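Local coordinates for protein citrate synthase (Pyrobaculum aerophilum, PDB 2IBP) that probably catalyses the condensation of oxaloacetate with acetyl-CoA and water to give citrate and CoA, feeding the tricarboxylic acid cycle, at residues I39-I53 with R290-F302. Sequence-based numbering, arbitrary orientation.
Sequences IDGEKGILWYRGYRI and RVYKAYDPRAKIF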
ATOM      1  N   ILE A  39     -16.305 -10.020 -14.883  1.00 12.83           N
ATOM      2  CA  ILE A  39     -17.554  -9.290 -14.986  1.00 12.85           C
ATOM      3  C   ILE A  39     -17.907  -9.079 -16.437  1.00 13.59           C
ATOM      4  O   ILE A  39     -17.043  -8.695 -17.238  1.00 15.76           O
ATOM      5  CB  ILE A  39     -17.440  -7.892 -14.384  1.00 13.12           C
ATOM      6  CG1 ILE A  39     -17.119  -7.955 -12.895  1.00 13.19           C
ATOM      7  CG2 ILE A  39     -18.733  -7.102 -14.615  1.00 15.06           C
ATOM      8  CD1 ILE A  39     -16.638  -6.632 -12.348  1.00 15.69           C
ATOM      9  N   ASP A  40     -19.145  -9.405 -16.784  1.00 11.76           N
ATOM     10  CA  ASP A  40     -19.693  -9.039 -18.086  1.00 13.98           C
ATOM     11  C   ASP A  40     -20.596  -7.845 -17.778  1.00 15.79           C
ATOM     12  O   ASP A  40     -21.711  -8.008 -17.287  1.00 15.28           O
ATOM     13  CB  ASP A  40     -20.482 -10.157 -18.740  1.00 15.41           C
ATOM     14  CG  ASP A  40     -21.021  -9.762 -20.107  1.00 26.32           C
ATOM     15  OD1 ASP A  40     -21.308  -8.562 -20.322  1.00 21.46           O
ATOM     16  OD2 ASP A  40     -21.135 -10.652 -20.980  1.00 26.83           O
ATOM     17  N   GLY A  41     -20.065  -6.650 -18.008  1.00 14.87           N
ATOM     18  CA  GLY A  41     -20.781  -5.421 -17.709  1.00 16.04           C
ATOM     19  C   GLY A  41     -22.025  -5.185 -18.543  1.00 20.75           C
ATOM     20  O   GLY A  41     -22.989  -4.592 -18.063  1.00 18.59           O
ATOM     21  N   GLU A  42     -22.015  -5.638 -19.790  1.00 23.86           N
ATOM     22  CA  GLU A  42     -23.162  -5.437 -20.667  1.00 28.67           C
ATOM     23  C   GLU A  42     -24.347  -6.294 -20.259  1.00 22.70           C
ATOM     24  O   GLU A  42     -25.484  -5.831 -20.288  1.00 21.05           O
ATOM     25  CB  GLU A  42     -22.803  -5.681 -22.138  1.00 31.71           C
ATOM     26  CG  GLU A  42     -22.080  -4.513 -22.802  1.00 46.24           C
ATOM     27  CD  GLU A  42     -20.744  -4.182 -22.157  1.00 56.09           C
ATOM     28  OE1 GLU A  42     -20.027  -5.123 -21.744  1.00 61.14           O
ATOM     29  OE2 GLU A  42     -20.393  -2.981 -22.107  1.00 52.74           O
ATOM     30  N   LYS A  43     -24.086  -7.538 -19.868  1.00 16.75           N
ATOM     31  CA  LYS A  43     -25.154  -8.441 -19.460  1.00 18.16           C
ATOM     32  C   LYS A  43     -25.426  -8.419 -17.948  1.00 14.92           C
ATOM     33  O   LYS A  43     -26.446  -8.927 -17.495  1.00 21.21           O
ATOM     34  CB  LYS A  43     -24.860  -9.866 -19.923  1.00 22.45           C
ATOM     35  CG  LYS A  43     -24.800 -10.006 -21.437  1.00 27.67           C
ATOM     36  CD  LYS A  43     -24.628 -11.445 -21.867  1.00 33.01           C
ATOM     37  CE  LYS A  43     -24.668 -11.566 -23.385  1.00 40.83           C
ATOM     38  NZ  LYS A  43     -23.588 -10.776 -24.023  1.00 52.22           N
ATOM     39  N   GLY A  44     -24.521  -7.830 -17.175  1.00 17.95           N
ATOM     40  CA  GLY A  44     -24.691  -7.762 -15.727  1.00 15.79           C
ATOM     41  C   GLY A  44     -24.476  -9.103 -15.066  1.00 12.67           C
ATOM     42  O   GLY A  44     -25.297  -9.555 -14.280  1.00 16.71           O
ATOM     43  N   ILE A  45     -23.349  -9.737 -15.395  1.00 11.89           N
ATOM     44  CA  ILE A  45     -23.009 -11.045 -14.857  1.00 11.02           C
ATOM     45  C   ILE A  45     -21.654 -10.956 -14.164  1.00 10.10           C
ATOM     46  O   ILE A  45     -20.725 -10.304 -14.653  1.00 12.34           O
ATOM     47  CB  ILE A  45     -22.898 -12.101 -15.984  1.00 14.59           C
ATOM     48  CG1 ILE A  45     -24.187 -12.159 -16.806  1.00 15.05           C
ATOM     49  CG2 ILE A  45     -22.602 -13.471 -15.400  1.00 11.95           C
ATOM     50  CD1 ILE A  45     -24.057 -13.003 -18.066  1.00 18.97           C
ATOM     51  N   LEU A  46     -21.560 -11.617 -13.019  1.00 10.26           N
ATOM     52  CA  LEU A  46     -20.331 -11.685 -12.251  1.00  8.21           C
ATOM     53  C   LEU A  46     -20.049 -13.151 -11.985  1.00  9.24           C
ATOM     54  O   LEU A  46     -20.961 -13.891 -11.606  1.00  9.36           O
ATOM     55  CB  LEU A  46     -20.515 -10.970 -10.912  1.00 10.09           C
ATOM     56  CG  LEU A  46     -19.400 -11.109  -9.881  1.00 10.32           C
ATOM     57  CD1 LEU A  46     -18.030 -10.582 -10.397  1.00  8.71           C
ATOM     58  CD2 LEU A  46     -19.793 -10.413  -8.597  1.00  9.62           C
ATOM     59  N   TRP A  47     -18.812 -13.572 -12.230  1.00  8.44           N
ATOM     60  CA  TRP A  47     -18.387 -14.944 -11.914  1.00  8.47           C
ATOM     61  C   TRP A  47     -17.228 -14.937 -10.936  1.00  9.93           C
ATOM     62  O   TRP A  47     -16.348 -14.081 -11.022  1.00  8.90           O
ATOM     63  CB  TRP A  47     -17.858 -15.684 -13.146  1.00  8.44           C
ATOM     64  CG  TRP A  47     -18.822 -15.954 -14.258  1.00 11.48           C
ATOM     65  CD1 TRP A  47     -19.510 -17.116 -14.486  1.00 11.57           C
ATOM     66  CD2 TRP A  47     -19.107 -15.100 -15.361  1.00 12.97           C
ATOM     67  NE1 TRP A  47     -20.254 -17.005 -15.631  1.00 14.90           N
ATOM     68  CE2 TRP A  47     -20.000 -15.788 -16.206  1.00 14.14           C
ATOM     69  CE3 TRP A  47     -18.717 -13.801 -15.707  1.00 12.23           C
ATOM     70  CZ2 TRP A  47     -20.486 -15.232 -17.396  1.00 15.76           C
ATOM     71  CZ3 TRP A  47     -19.184 -13.262 -16.898  1.00 14.82           C
ATOM     72  CH2 TRP A  47     -20.077 -13.969 -17.715  1.00 16.00           C
ATOM     73  N   TYR A  48     -17.212 -15.922 -10.036  1.00  8.73           N
ATOM     74  CA  TYR A  48     -16.053 -16.193  -9.201  1.00  6.89           C
ATOM     75  C   TYR A  48     -15.547 -17.574  -9.611  1.00  8.16           C
ATOM     76  O   TYR A  48     -16.267 -18.565  -9.472  1.00  8.11           O
ATOM     77  CB  TYR A  48     -16.377 -16.283  -7.722  1.00  8.22           C
ATOM     78  CG  TYR A  48     -16.884 -15.036  -7.068  1.00  8.18           C
ATOM     79  CD1 TYR A  48     -16.540 -13.784  -7.532  1.00  9.53           C
ATOM     80  CD2 TYR A  48     -17.513 -15.120  -5.852  1.00  7.46           C
ATOM     81  CE1 TYR A  48     -16.960 -12.638  -6.862  1.00  8.23           C
ATOM     82  CE2 TYR A  48     -17.877 -13.988  -5.152  1.00  8.23           C
ATOM     83  CZ  TYR A  48     -17.590 -12.754  -5.663  1.00  9.68           C
ATOM     84  OH  TYR A  48     -17.964 -11.609  -4.995  1.00  9.42           O
ATOM     85  N   ARG A  49     -14.326 -17.641 -10.117  1.00  8.61           N
ATOM     86  CA  ARG A  49     -13.727 -18.927 -10.479  1.00 10.32           C
ATOM     87  C   ARG A  49     -14.661 -19.755 -11.384  1.00 10.15           C
ATOM     88  O   ARG A  49     -14.743 -20.987 -11.254  1.00 12.50           O
ATOM     89  CB  ARG A  49     -13.373 -19.713  -9.219  1.00 11.21           C
ATOM     90  CG  ARG A  49     -12.371 -19.048  -8.290  1.00 10.70           C
ATOM     91  CD  ARG A  49     -11.010 -18.936  -8.897  1.00 13.48           C
ATOM     92  NE  ARG A  49     -10.000 -18.655  -7.881  1.00 12.03           N
ATOM     93  CZ  ARG A  49      -8.697 -18.583  -8.128  1.00 12.53           C
ATOM     94  NH1 ARG A  49      -8.254 -18.717  -9.370  1.00 14.75           N
ATOM     95  NH2 ARG A  49      -7.845 -18.384  -7.146  1.00 11.98           N
ATOM     96  N   GLY A  50     -15.343 -19.082 -12.302  1.00 10.11           N
ATOM     97  CA  GLY A  50     -16.240 -19.749 -13.253  1.00 11.41           C
ATOM     98  C   GLY A  50     -17.692 -19.906 -12.837  1.00 13.55           C
ATOM     99  O   GLY A  50     -18.516 -20.296 -13.650  1.00 13.34           O
ATOM    100  N   TYR A  51     -17.993 -19.658 -11.560  1.00  9.30           N
ATOM    101  CA  TYR A  51     -19.367 -19.773 -11.047  1.00  9.77           C
ATOM    102  C   TYR A  51     -20.097 -18.448 -10.971  1.00 11.59           C
ATOM    103  O   TYR A  51     -19.567 -17.477 -10.441  1.00 11.65           O
ATOM    104  CB  TYR A  51     -19.359 -20.399  -9.652  1.00  8.48           C
ATOM    105  CG  TYR A  51     -18.838 -21.802  -9.631  1.00  9.40           C
ATOM    106  CD1 TYR A  51     -19.696 -22.873  -9.812  1.00  9.03           C
ATOM    107  CD2 TYR A  51     -17.491 -22.064  -9.473  1.00 12.08           C
ATOM    108  CE1 TYR A  51     -19.228 -24.165  -9.794  1.00 12.03           C
ATOM    109  CE2 TYR A  51     -17.010 -23.355  -9.455  1.00 12.25           C
ATOM    110  CZ  TYR A  51     -17.889 -24.397  -9.638  1.00 13.53           C
ATOM    111  OH  TYR A  51     -17.441 -25.698  -9.630  1.00 15.89           O
ATOM    112  N   ARG A  52     -21.331 -18.395 -11.475  1.00 11.42           N
ATOM    113  CA  ARG A  52     -22.112 -17.166 -11.415  0.50 11.88           C
ATOM    114  C   ARG A  52     -22.433 -16.793  -9.976  1.00  9.68           C
ATOM    115  O   ARG A  52     -22.739 -17.656  -9.147  1.00 10.15           O
ATOM    116  CB  ARG A  52     -23.408 -17.302 -12.216  0.50 11.82           C
ATOM    117  CG  ARG A  52     -23.182 -17.378 -13.709  0.50 19.31           C
ATOM    118  CD  ARG A  52     -24.474 -17.262 -14.494  0.50 26.07           C
ATOM    119  NE  ARG A  52     -25.134 -15.979 -14.275  0.50 31.48           N
ATOM    120  CZ  ARG A  52     -26.250 -15.600 -14.889  0.50 28.88           C
ATOM    121  NH1 ARG A  52     -26.789 -14.425 -14.605  0.50 18.90           N
ATOM    122  NH2 ARG A  52     -26.837 -16.400 -15.772  0.50 35.39           N
ATOM    123  N   ILE A  53     -22.366 -15.498  -9.686  1.00  8.06           N
ATOM    124  CA  ILE A  53     -22.650 -15.020  -8.349  1.00  9.76           C
ATOM    125  C   ILE A  53     -24.047 -15.402  -7.874  1.00  8.92           C
ATOM    126  O   ILE A  53     -24.223 -15.688  -6.683  1.00 11.46           O
ATOM    127  CB  ILE A  53     -22.438 -13.491  -8.212  1.00 12.14           C
ATOM    128  CG1 ILE A  53     -22.337 -13.086  -6.741  1.00 11.76           C
ATOM    129  CG2 ILE A  53     -23.540 -12.719  -8.948  1.00 11.91           C
ATOM    130  CD1 ILE A  53     -21.135 -13.658  -6.037  1.00  8.88           C
ATOM    131  N   ARG A 290     -19.066   2.029 -13.645  1.00 16.26           N
ATOM    132  CA  ARG A 290     -18.040   2.092 -14.672  1.00 23.95           C
ATOM    133  C   ARG A 290     -17.995   0.805 -15.496  1.00 25.20           C
ATOM    134  O   ARG A 290     -17.623   0.827 -16.668  1.00 23.48           O
ATOM    135  CB  ARG A 290     -16.690   2.348 -14.015  1.00 19.91           C
ATOM    136  CG  ARG A 290     -15.617   2.842 -14.950  1.00 37.02           C
ATOM    137  CD  ARG A 290     -14.332   3.040 -14.174  1.00 38.69           C
ATOM    138  NE  ARG A 290     -13.914   1.786 -13.552  1.00 42.90           N
ATOM    139  CZ  ARG A 290     -13.094   0.905 -14.118  1.00 38.66           C
ATOM    140  NH1 ARG A 290     -12.547   1.168 -15.297  1.00 30.41           N
ATOM    141  NH2 ARG A 290     -12.778  -0.212 -13.479  1.00 50.31           N
ATOM    142  N   VAL A 291     -18.380  -0.310 -14.884  1.00 17.91           N
ATOM    143  CA  VAL A 291     -18.386  -1.599 -15.561  1.00 16.52           C
ATOM    144  C   VAL A 291     -19.799  -2.083 -15.899  1.00 16.45           C
ATOM    145  O   VAL A 291     -20.091  -2.402 -17.056  1.00 15.38           O
ATOM    146  CB  VAL A 291     -17.677  -2.679 -14.719  1.00 18.97           C
ATOM    147  CG1 VAL A 291     -17.634  -3.977 -15.485  1.00 19.09           C
ATOM    148  CG2 VAL A 291     -16.263  -2.240 -14.358  1.00 20.39           C
ATOM    149  N   TYR A 292     -20.677  -2.150 -14.900  1.00 13.89           N
ATOM    150  CA  TYR A 292     -22.042  -2.600 -15.143  1.00 13.54           C
ATOM    151  C   TYR A 292     -22.867  -1.598 -15.948  1.00 11.91           C
ATOM    152  O   TYR A 292     -23.057  -0.442 -15.523  1.00 18.08           O
ATOM    153  CB  TYR A 292     -22.782  -2.915 -13.829  1.00 15.17           C
ATOM    154  CG  TYR A 292     -22.200  -4.098 -13.105  1.00 12.86           C
ATOM    155  CD1 TYR A 292     -22.245  -5.364 -13.669  1.00 12.20           C
ATOM    156  CD2 TYR A 292     -21.635  -3.958 -11.842  1.00 15.38           C
ATOM    157  CE1 TYR A 292     -21.689  -6.444 -13.017  1.00 10.51           C
ATOM    158  CE2 TYR A 292     -21.083  -5.036 -11.181  1.00 13.19           C
ATOM    159  CZ  TYR A 292     -21.126  -6.275 -11.765  1.00 14.16           C
ATOM    160  OH  TYR A 292     -20.581  -7.356 -11.101  1.00 13.41           O
ATOM    161  N   LYS A 293     -23.357  -2.059 -17.096  1.00 14.03           N
ATOM    162  CA  LYS A 293     -24.253  -1.278 -17.960  1.00 16.54           C
ATOM    163  C   LYS A 293     -25.573  -2.040 -17.968  1.00 18.93           C
ATOM    164  O   LYS A 293     -26.202  -2.255 -19.002  1.00 17.63           O
ATOM    165  CB  LYS A 293     -23.664  -1.177 -19.377  1.00 15.55           C
ATOM    166  CG  LYS A 293     -22.247  -0.661 -19.405  1.00 22.32           C
ATOM    167  CD  LYS A 293     -22.107   0.710 -18.765  1.00 23.66           C
ATOM    168  CE  LYS A 293     -20.649   1.077 -18.594  1.00 24.54           C
ATOM    169  NZ  LYS A 293     -20.462   2.414 -17.978  1.00 22.53           N
ATOM    170  N   ALA A 294     -25.905  -2.537 -16.783  1.00 15.17           N
ATOM    171  CA  ALA A 294     -27.057  -3.352 -16.520  1.00 14.31           C
ATOM    172  C   ALA A 294     -27.182  -3.357 -15.013  1.00 13.00           C
ATOM    173  O   ALA A 294     -26.295  -2.868 -14.309  1.00 13.43           O
ATOM    174  CB  ALA A 294     -26.824  -4.776 -17.017  1.00 14.18           C
ATOM    175  N   TYR A 295     -28.279  -3.899 -14.517  1.00 14.43           N
ATOM    176  CA  TYR A 295     -28.481  -3.961 -13.086  1.00 10.60           C
ATOM    177  C   TYR A 295     -27.327  -4.799 -12.517  1.00 14.21           C
ATOM    178  O   TYR A 295     -26.961  -5.842 -13.071  1.00 13.55           O
ATOM    179  CB  TYR A 295     -29.836  -4.598 -12.762  1.00 13.15           C
ATOM    180  CG  TYR A 295     -30.456  -4.123 -11.479  1.00 12.95           C
ATOM    181  CD1 TYR A 295     -29.964  -4.538 -10.246  1.00 15.19           C
ATOM    182  CD2 TYR A 295     -31.583  -3.321 -11.497  1.00 13.79           C
ATOM    183  CE1 TYR A 295     -30.535  -4.104  -9.063  1.00 15.02           C
ATOM    184  CE2 TYR A 295     -32.197  -2.927 -10.324  1.00 12.88           C
ATOM    185  CZ  TYR A 295     -31.648  -3.290  -9.108  1.00 13.71           C
ATOM    186  OH  TYR A 295     -32.241  -2.885  -7.950  1.00 14.12           O
ATOM    187  N   ASP A 296     -26.673  -4.262 -11.500  1.00 10.91           N
ATOM    188  CA  ASP A 296     -25.577  -4.955 -10.827  1.00  9.71           C
ATOM    189  C   ASP A 296     -26.190  -6.235 -10.257  1.00  9.56           C
ATOM    190  O   ASP A 296     -27.139  -6.177  -9.474  1.00 10.31           O
ATOM    191  CB  ASP A 296     -25.070  -4.020  -9.724  1.00  9.99           C
ATOM    192  CG  ASP A 296     -23.944  -4.592  -8.884  1.00 10.38           C
ATOM    193  OD1 ASP A 296     -23.736  -5.822  -8.866  1.00 10.84           O
ATOM    194  OD2 ASP A 296     -23.300  -3.761  -8.200  1.00  9.19           O
ATOM    195  N   PRO A 297     -25.623  -7.402 -10.601  1.00  9.88           N
ATOM    196  CA  PRO A 297     -26.218  -8.635 -10.099  1.00  8.69           C
ATOM    197  C   PRO A 297     -26.180  -8.741  -8.585  1.00  8.86           C
ATOM    198  O   PRO A 297     -27.051  -9.383  -7.975  1.00 10.66           O
ATOM    199  CB  PRO A 297     -25.356  -9.733 -10.737  1.00  8.96           C
ATOM    200  CG  PRO A 297     -24.069  -9.066 -11.076  1.00 11.54           C
ATOM    201  CD  PRO A 297     -24.406  -7.644 -11.391  1.00 12.89           C
ATOM    202  N   ARG A 298     -25.159  -8.138  -7.987  1.00  8.42           N
ATOM    203  CA  ARG A 298     -25.024  -8.155  -6.556  1.00  9.57           C
ATOM    204  C   ARG A 298     -26.140  -7.318  -5.954  1.00  9.38           C
ATOM    205  O   ARG A 298     -26.648  -7.627  -4.874  1.00 10.63           O
ATOM    206  CB  ARG A 298     -23.678  -7.585  -6.151  1.00  7.82           C
ATOM    207  CG  ARG A 298     -22.490  -8.346  -6.715  1.00  7.64           C
ATOM    208  CD  ARG A 298     -21.220  -7.585  -6.498  1.00  8.49           C
ATOM    209  NE  ARG A 298     -21.290  -6.295  -7.165  1.00  7.67           N
ATOM    210  CZ  ARG A 298     -20.394  -5.335  -7.010  1.00 10.47           C
ATOM    211  NH1 ARG A 298     -19.334  -5.528  -6.237  1.00 10.08           N
ATOM    212  NH2 ARG A 298     -20.584  -4.169  -7.599  1.00 10.51           N
ATOM    213  N   ALA A 299     -26.512  -6.253  -6.657  1.00 10.22           N
ATOM    214  CA  ALA A 299     -27.562  -5.352  -6.162  1.00 10.07           C
ATOM    215  C   ALA A 299     -28.924  -6.035  -6.170  1.00 11.23           C
ATOM    216  O   ALA A 299     -29.695  -5.912  -5.209  1.00 10.79           O
ATOM    217  CB  ALA A 299     -27.595  -4.066  -6.998  1.00  9.74           C
ATOM    218  N   LYS A 300     -29.187  -6.791  -7.228  1.00 10.88           N
ATOM    219  CA  LYS A 300     -30.463  -7.501  -7.384  1.00 11.26           C
ATOM    220  C   LYS A 300     -30.655  -8.478  -6.223  1.00 11.12           C
ATOM    221  O   LYS A 300     -31.708  -8.532  -5.584  1.00 13.21           O
ATOM    222  CB  LYS A 300     -30.497  -8.231  -8.720  1.00 15.56           C
ATOM    223  CG  LYS A 300     -31.833  -8.877  -9.026  1.00 26.89           C
ATOM    224  CD  LYS A 300     -31.947  -9.285 -10.494  1.00 39.40           C
ATOM    225  CE  LYS A 300     -31.979  -8.066 -11.426  1.00 45.95           C
ATOM    226  NZ  LYS A 300     -32.000  -8.438 -12.877  1.00 41.34           N
ATOM    227  N   ILE A 301     -29.589  -9.205  -5.920  1.00 11.47           N
ATOM    228  CA  ILE A 301     -29.615 -10.174  -4.855  1.00  8.14           C
ATOM    229  C   ILE A 301     -29.730  -9.513  -3.493  1.00  6.97           C
ATOM    230  O   ILE A 301     -30.515  -9.942  -2.644  1.00  9.78           O
ATOM    231  CB  ILE A 301     -28.339 -11.040  -4.878  1.00  8.09           C
ATOM    232  CG1 ILE A 301     -28.241 -11.808  -6.200  1.00 10.29           C
ATOM    233  CG2 ILE A 301     -28.301 -11.998  -3.702  1.00 11.34           C
ATOM    234  CD1 ILE A 301     -26.884 -12.443  -6.450  1.00 13.05           C
ATOM    235  N   PHE A 302     -28.943  -8.470  -3.261  1.00  6.84           N
ATOM    236  CA  PHE A 302     -28.963  -7.851  -1.949  1.00  7.30           C
ATOM    237  C   PHE A 302     -30.262  -7.089  -1.689  1.00  9.31           C
ATOM    238  O   PHE A 302     -30.725  -7.020  -0.554  1.00 10.83           O
ATOM    239  CB  PHE A 302     -27.727  -7.015  -1.675  1.00  9.47           C
ATOM    240  CG  PHE A 302     -27.363  -6.998  -0.230  1.00  8.68           C
ATOM    241  CD1 PHE A 302     -26.881  -8.145   0.379  1.00 10.67           C
ATOM    242  CD2 PHE A 302     -27.573  -5.885   0.541  1.00 10.35           C
ATOM    243  CE1 PHE A 302     -26.592  -8.167   1.714  1.00 10.67           C
ATOM    244  CE2 PHE A 302     -27.253  -5.890   1.869  1.00 11.06           C
ATOM    245  CZ  PHE A 302     -26.758  -7.042   2.461  1.00 13.34           C
TER
HETATM  246  O   HOH W   1     -18.772  -2.425 -19.349  1.00 24.88           O
HETATM  247  O   HOH W   2     -25.697  -3.127 -21.690  1.00 31.32           O
HETATM  248  O   HOH W   3     -27.642  -8.157 -13.774  1.00 19.32           O
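Gly41 in the turn between strands 37-40 and 45-48 runs against Val291-Lys293, which lead toward helix 297-313; strand 45-48 and the first turns of the helix, 297-302, run 92° apart. Lys293 N donates to Gly41 O (2.7 Å, 168° at the hydrogen), meeting the oxygen from above the carbonyl plane, and Gly41 CA makes a CA-H...O contact with Val291 O. Waters extend the seam: one joins Glu42 O to Lys293 O, another Gly44 O to Tyr295 O, and a third links Val291 O to Glu42 OE2. Within the turn, Gly44 and Ile45 form a G1 beta bulge opposite Asp40.

Ile39 turns CG2 anti to its own N (chi1 -62° places CG1 beside it), which sets that methyl against Val291 CG1 at 3.4 Å, closer than usual for two carbons, and, equally close, onto Tyr292 CE1. The phenol crosses Ile39 at about a right angle and brings OH 3.6 Å from Leu46 CB; the hydroxyl itself is hydrogen-bonded to His214 NE2. Pro297 lays its ring against Gly44 O, with CB 3.9 Å from Ile53 CG2, while Leu46 CD2 rests on Arg298 CD. Arg298 grips Asp296 side-on, NE to OD1 and NH2 to OD2; OD1 also caps the helix by accepting Arg298 N.

The hairpin packs against the start of helix 297-313 and the loop before it, where Val291 lies about 4 Å, side chain to side chain, from the predicted catalytic His289. Leu206 and Leu210 of helix 198-210 pack on Ile301 and Ile53, helix 53-59 touches Pro297 and Ile301, and Trp47 NE1 is hydrogen-bonded to Asp400 OD1 of the second subunit.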